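Serine hydrolase CCSP0084 (Cycloclasticus sp. P1, PDB 4I3F) probably hydrolyses carbon-carbon bonds of meta-cleavage products from aromatic degradation, and ester substrates, as a serine hydrolase of the alpha/beta hydrolase family. Local coordinates at residues Y178-L190 / F274-K286. Sequence-based numbering, arbitrary orientation. Where two conformers were deposited one is given.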
# COMPACT_ATOMS: atom_id res chain seq x y z
N TYR A 178 7.42 13.98 12.41
CA TYR A 178 7.91 12.79 13.12
C TYR A 178 7.58 11.50 12.37
O TYR A 178 8.44 10.63 12.20
CB TYR A 178 7.33 12.73 14.53
CG TYR A 178 7.69 11.47 15.28
CD1 TYR A 178 8.91 11.36 15.94
CD2 TYR A 178 6.82 10.38 15.32
CE1 TYR A 178 9.25 10.21 16.63
CE2 TYR A 178 7.17 9.21 16.01
CZ TYR A 178 8.38 9.15 16.66
OH TYR A 178 8.74 8.01 17.35
N LEU A 179 6.33 11.38 11.91
CA LEU A 179 5.91 10.20 11.17
C LEU A 179 6.69 10.04 9.88
O LEU A 179 7.24 8.96 9.61
CB LEU A 179 4.42 10.26 10.85
CG LEU A 179 3.44 9.95 11.98
CD1 LEU A 179 2.02 10.21 11.51
CD2 LEU A 179 3.61 8.51 12.45
N ILE A 180 6.74 11.10 9.09
CA ILE A 180 7.44 11.07 7.82
C ILE A 180 8.90 10.65 8.02
O ILE A 180 9.42 9.82 7.28
CB ILE A 180 7.36 12.44 7.13
CG1 ILE A 180 5.93 12.73 6.69
CG2 ILE A 180 8.27 12.47 5.93
CD1 ILE A 180 5.70 14.19 6.32
N THR A 181 9.52 11.21 9.05
CA THR A 181 10.90 10.90 9.41
C THR A 181 11.07 9.43 9.78
O THR A 181 12.06 8.79 9.40
CB THR A 181 11.36 11.79 10.59
OG1 THR A 181 11.30 13.17 10.19
CG2 THR A 181 12.78 11.47 10.99
N LYS A 182 10.09 8.88 10.51
CA LYS A 182 10.19 7.49 11.00
C LYS A 182 9.92 6.44 9.93
O LYS A 182 10.24 5.26 10.11
CB LYS A 182 9.25 7.28 12.19
CG LYS A 182 9.73 7.93 13.48
CD LYS A 182 11.02 7.27 13.96
CE LYS A 182 11.53 7.91 15.24
NZ LYS A 182 12.76 7.23 15.76
N PHE A 183 9.34 6.85 8.81
CA PHE A 183 9.13 5.95 7.68
C PHE A 183 10.44 5.60 6.98
O PHE A 183 10.48 4.68 6.16
CB PHE A 183 8.17 6.57 6.66
CG PHE A 183 6.72 6.39 7.01
CD1 PHE A 183 6.14 5.13 6.99
CD2 PHE A 183 5.92 7.48 7.34
CE1 PHE A 183 4.80 4.95 7.30
CE2 PHE A 183 4.58 7.31 7.66
CZ PHE A 183 4.02 6.05 7.63
N LEU A 184 11.50 6.33 7.30
CA LEU A 184 12.80 6.06 6.69
C LEU A 184 13.82 5.76 7.78
O LEU A 184 13.75 6.30 8.88
CB LEU A 184 13.25 7.27 5.86
CG LEU A 184 12.39 7.52 4.62
CD1 LEU A 184 12.53 8.95 4.15
CD2 LEU A 184 12.81 6.57 3.52
N PHE A 185 14.77 4.88 7.46
CA PHE A 185 15.89 4.63 8.37
C PHE A 185 16.89 5.79 8.33
O PHE A 185 17.45 6.17 9.37
CB PHE A 185 16.59 3.31 8.01
CG PHE A 185 17.79 3.02 8.88
CD1 PHE A 185 17.63 2.37 10.09
CD2 PHE A 185 19.06 3.42 8.49
CE1 PHE A 185 18.75 2.11 10.90
CE2 PHE A 185 20.16 3.17 9.28
CZ PHE A 185 20.00 2.51 10.49
N ASP A 186 17.11 6.35 7.14
CA ASP A 186 17.94 7.54 6.97
C ASP A 186 17.09 8.65 6.36
O ASP A 186 16.94 8.72 5.15
CB ASP A 186 19.17 7.24 6.08
CG ASP A 186 19.99 8.49 5.76
OD1 ASP A 186 19.75 9.55 6.37
OD2 ASP A 186 20.90 8.41 4.91
N PRO A 187 16.54 9.52 7.22
CA PRO A 187 15.62 10.57 6.77
C PRO A 187 16.23 11.54 5.75
O PRO A 187 15.49 12.14 4.99
CB PRO A 187 15.29 11.32 8.06
CG PRO A 187 15.61 10.38 9.16
CD PRO A 187 16.76 9.55 8.67
N SER A 188 17.55 11.68 5.73
CA SER A 188 18.22 12.60 4.81
C SER A 188 17.99 12.24 3.33
O SER A 188 18.18 13.07 2.44
CB SER A 188 19.72 12.65 5.09
OG SER A 188 20.37 11.52 4.55
N LEU A 189 17.57 11.00 3.07
CA LEU A 189 17.29 10.54 1.71
C LEU A 189 16.11 11.31 1.14
O LEU A 189 15.92 11.39 -0.08
CB LEU A 189 17.00 9.04 1.71
CG LEU A 189 18.24 8.15 1.84
CD1 LEU A 189 17.87 6.68 1.88
CD2 LEU A 189 19.21 8.43 0.71
N LEU A 190 15.33 11.88 2.04
CA LEU A 190 14.13 12.63 1.68
C LEU A 190 14.47 13.96 1.02
O LEU A 190 13.81 14.39 0.07
CB LEU A 190 13.29 12.88 2.93
CG LEU A 190 12.03 13.71 2.72
CD1 LEU A 190 11.10 13.00 1.75
CD2 LEU A 190 11.32 13.99 4.04
N PHE A 274 15.53 -6.01 3.44
CA PHE A 274 16.58 -5.01 3.26
C PHE A 274 17.07 -4.47 4.60
O PHE A 274 16.28 -4.13 5.48
CB PHE A 274 16.07 -3.84 2.42
CG PHE A 274 15.81 -4.18 0.99
CD1 PHE A 274 16.85 -4.22 0.07
CD2 PHE A 274 14.52 -4.46 0.55
CE1 PHE A 274 16.61 -4.53 -1.27
CE2 PHE A 274 14.27 -4.77 -0.79
CZ PHE A 274 15.32 -4.81 -1.69
N ASP A 275 18.40 -4.40 4.74
CA ASP A 275 19.03 -3.85 5.93
C ASP A 275 19.08 -2.34 5.84
O ASP A 275 19.04 -1.79 4.74
CB ASP A 275 20.47 -4.34 6.01
CG ASP A 275 21.29 -3.89 4.81
OD1 ASP A 275 22.16 -3.02 4.99
OD2 ASP A 275 21.04 -4.39 3.70
N HIS A 276 19.22 -1.69 6.99
CA HIS A 276 19.32 -0.23 7.08
C HIS A 276 18.20 0.41 6.29
O HIS A 276 18.44 1.22 5.39
CB HIS A 276 20.68 0.26 6.58
CG HIS A 276 21.83 -0.11 7.46
ND1 HIS A 276 22.61 -1.22 7.23
CD2 HIS A 276 22.33 0.49 8.56
CE1 HIS A 276 23.55 -1.29 8.16
NE2 HIS A 276 23.40 -0.27 8.98
N CYS A 277 16.98 0.05 6.63
CA CYS A 277 15.84 0.41 5.81
C CYS A 277 14.64 0.67 6.67
O CYS A 277 14.37 -0.06 7.64
CB CYS A 277 15.53 -0.74 4.83
SG CYS A 277 14.45 -0.25 3.49
N GLY A 278 13.89 1.71 6.31
CA GLY A 278 12.63 1.99 6.98
C GLY A 278 11.45 1.42 6.23
O GLY A 278 11.59 0.84 5.15
N HIS A 279 10.26 1.59 6.82
CA HIS A 279 9.03 1.08 6.22
C HIS A 279 8.87 1.37 4.72
O HIS A 279 8.44 0.50 3.96
CB HIS A 279 7.80 1.58 6.96
CG HIS A 279 6.53 1.00 6.42
ND1 HIS A 279 6.24 -0.35 6.50
CD2 HIS A 279 5.52 1.56 5.71
CE1 HIS A 279 5.08 -0.58 5.91
NE2 HIS A 279 4.62 0.56 5.42
N TRP A 280 9.20 2.60 4.31
CA TRP A 280 9.11 2.96 2.89
C TRP A 280 10.31 2.44 2.11
O TRP A 280 11.17 3.23 1.70
CB TRP A 280 9.05 4.48 2.73
CG TRP A 280 7.71 5.09 3.07
CD1 TRP A 280 6.52 4.43 3.20
CD2 TRP A 280 7.44 6.47 3.32
NE1 TRP A 280 5.52 5.32 3.51
CE2 TRP A 280 6.06 6.58 3.59
CE3 TRP A 280 8.22 7.63 3.33
CZ2 TRP A 280 5.45 7.80 3.88
CZ3 TRP A 280 7.61 8.84 3.62
CH2 TRP A 280 6.24 8.92 3.89
N VAL A 281 10.35 1.13 1.90
CA VAL A 281 11.45 0.47 1.18
C VAL A 281 11.62 1.07 -0.21
O VAL A 281 12.75 1.24 -0.68
CB VAL A 281 11.20 -1.05 1.03
CG1 VAL A 281 12.34 -1.71 0.29
CG2 VAL A 281 11.01 -1.72 2.40
N GLN A 282 10.50 1.41 -0.84
CA GLN A 282 10.51 1.91 -2.21
C GLN A 282 11.07 3.32 -2.36
O GLN A 282 11.43 3.74 -3.46
CB GLN A 282 9.10 1.81 -2.82
CG GLN A 282 8.20 3.04 -2.62
CD GLN A 282 7.62 3.19 -1.21
OE1 GLN A 282 8.05 2.54 -0.26
NE2 GLN A 282 6.62 4.06 -1.09
N ILE A 283 11.13 4.06 -1.25
CA ILE A 283 11.74 5.38 -1.24
C ILE A 283 13.18 5.31 -0.74
O ILE A 283 14.06 5.97 -1.28
CB ILE A 283 10.96 6.37 -0.33
CG1 ILE A 283 9.48 6.40 -0.67
CG2 ILE A 283 11.57 7.78 -0.42
CD1 ILE A 283 9.18 6.85 -2.06
N GLU A 284 13.42 4.50 0.29
CA GLU A 284 14.76 4.42 0.87
C GLU A 284 15.73 3.76 -0.10
O GLU A 284 16.84 4.23 -0.29
CB GLU A 284 14.73 3.62 2.18
CG GLU A 284 16.04 3.64 2.97
CD GLU A 284 15.85 4.17 4.38
OE1 GLU A 284 14.76 3.94 4.95
OE2 GLU A 284 16.78 4.81 4.91
N LYS A 285 15.28 2.66 -0.69
CA LYS A 285 16.09 1.88 -1.64
C LYS A 285 15.39 1.89 -2.99
O LYS A 285 14.99 0.83 -3.49
CB LYS A 285 16.18 0.42 -1.20
CG LYS A 285 16.34 0.18 0.30
CD LYS A 285 17.78 0.42 0.74
CE LYS A 285 17.99 -0.02 2.19
NZ LYS A 285 19.42 0.12 2.59
N LYS A 286 15.24 3.07 -3.59
CA LYS A 286 14.52 3.18 -4.87
C LYS A 286 15.06 2.22 -5.92
O LYS A 286 14.30 1.43 -6.49
CB LYS A 286 14.60 4.60 -5.41
CG LYS A 286 13.99 5.63 -4.50
CD LYS A 286 14.09 7.00 -5.13
CE LYS A 286 13.67 8.06 -4.14
NZ LYS A 286 14.63 8.08 -3.00
O HOH W 1 10.47 2.57 9.49
O HOH W 2 13.74 10.56 -1.80
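The buried carboxylate of Glu284 takes three backbone N-H groups from the two segments. Its OE1 accepts from Phe185 N at 2.7 Å on the syn lone pair, and OE2 receives Asp186 N, also syn, at 2.7 Å. Gly278 N reaches OE1 as well, from above the carboxylate plane, so one side chain holds both segments. Its CG anti to the backbone N (chi1 -172°) and a bend at chi2 bring the carboxylate to these donors. A CB on Gly278 would clash with the facing backbone.

Phe183 O accepts an almost straight bond from Trp280 N (3.1 Å, 169°), while the neighbouring His279 N gives its hydrogen to a water that in turn donates to Lys182 O. This joins residues 178-190 to the loop after the last strand of the alpha/beta hydrolase sheet, the usual place of the catalytic histidine; His279, bonded through ND1 to Asp251 and touching Ser125 of a probable nucleophile elbow, is consistent with that role.

The Phe183 ring lies in an offset stack on the Trp280 five-membered ring, planes 3° apart, and Phe183 CB lies over the face of the Trp280 six-membered ring, 3.5 Å from its centroid. Replacing Trp280 by alanine would probably strip the indole from one face of Phe183 and open a gap beneath its ring and CB. Farther out, the His276 ring turns its edge to the Phe185 face, while His276 ND1 donates to Asp275 OD1 (2.9 Å).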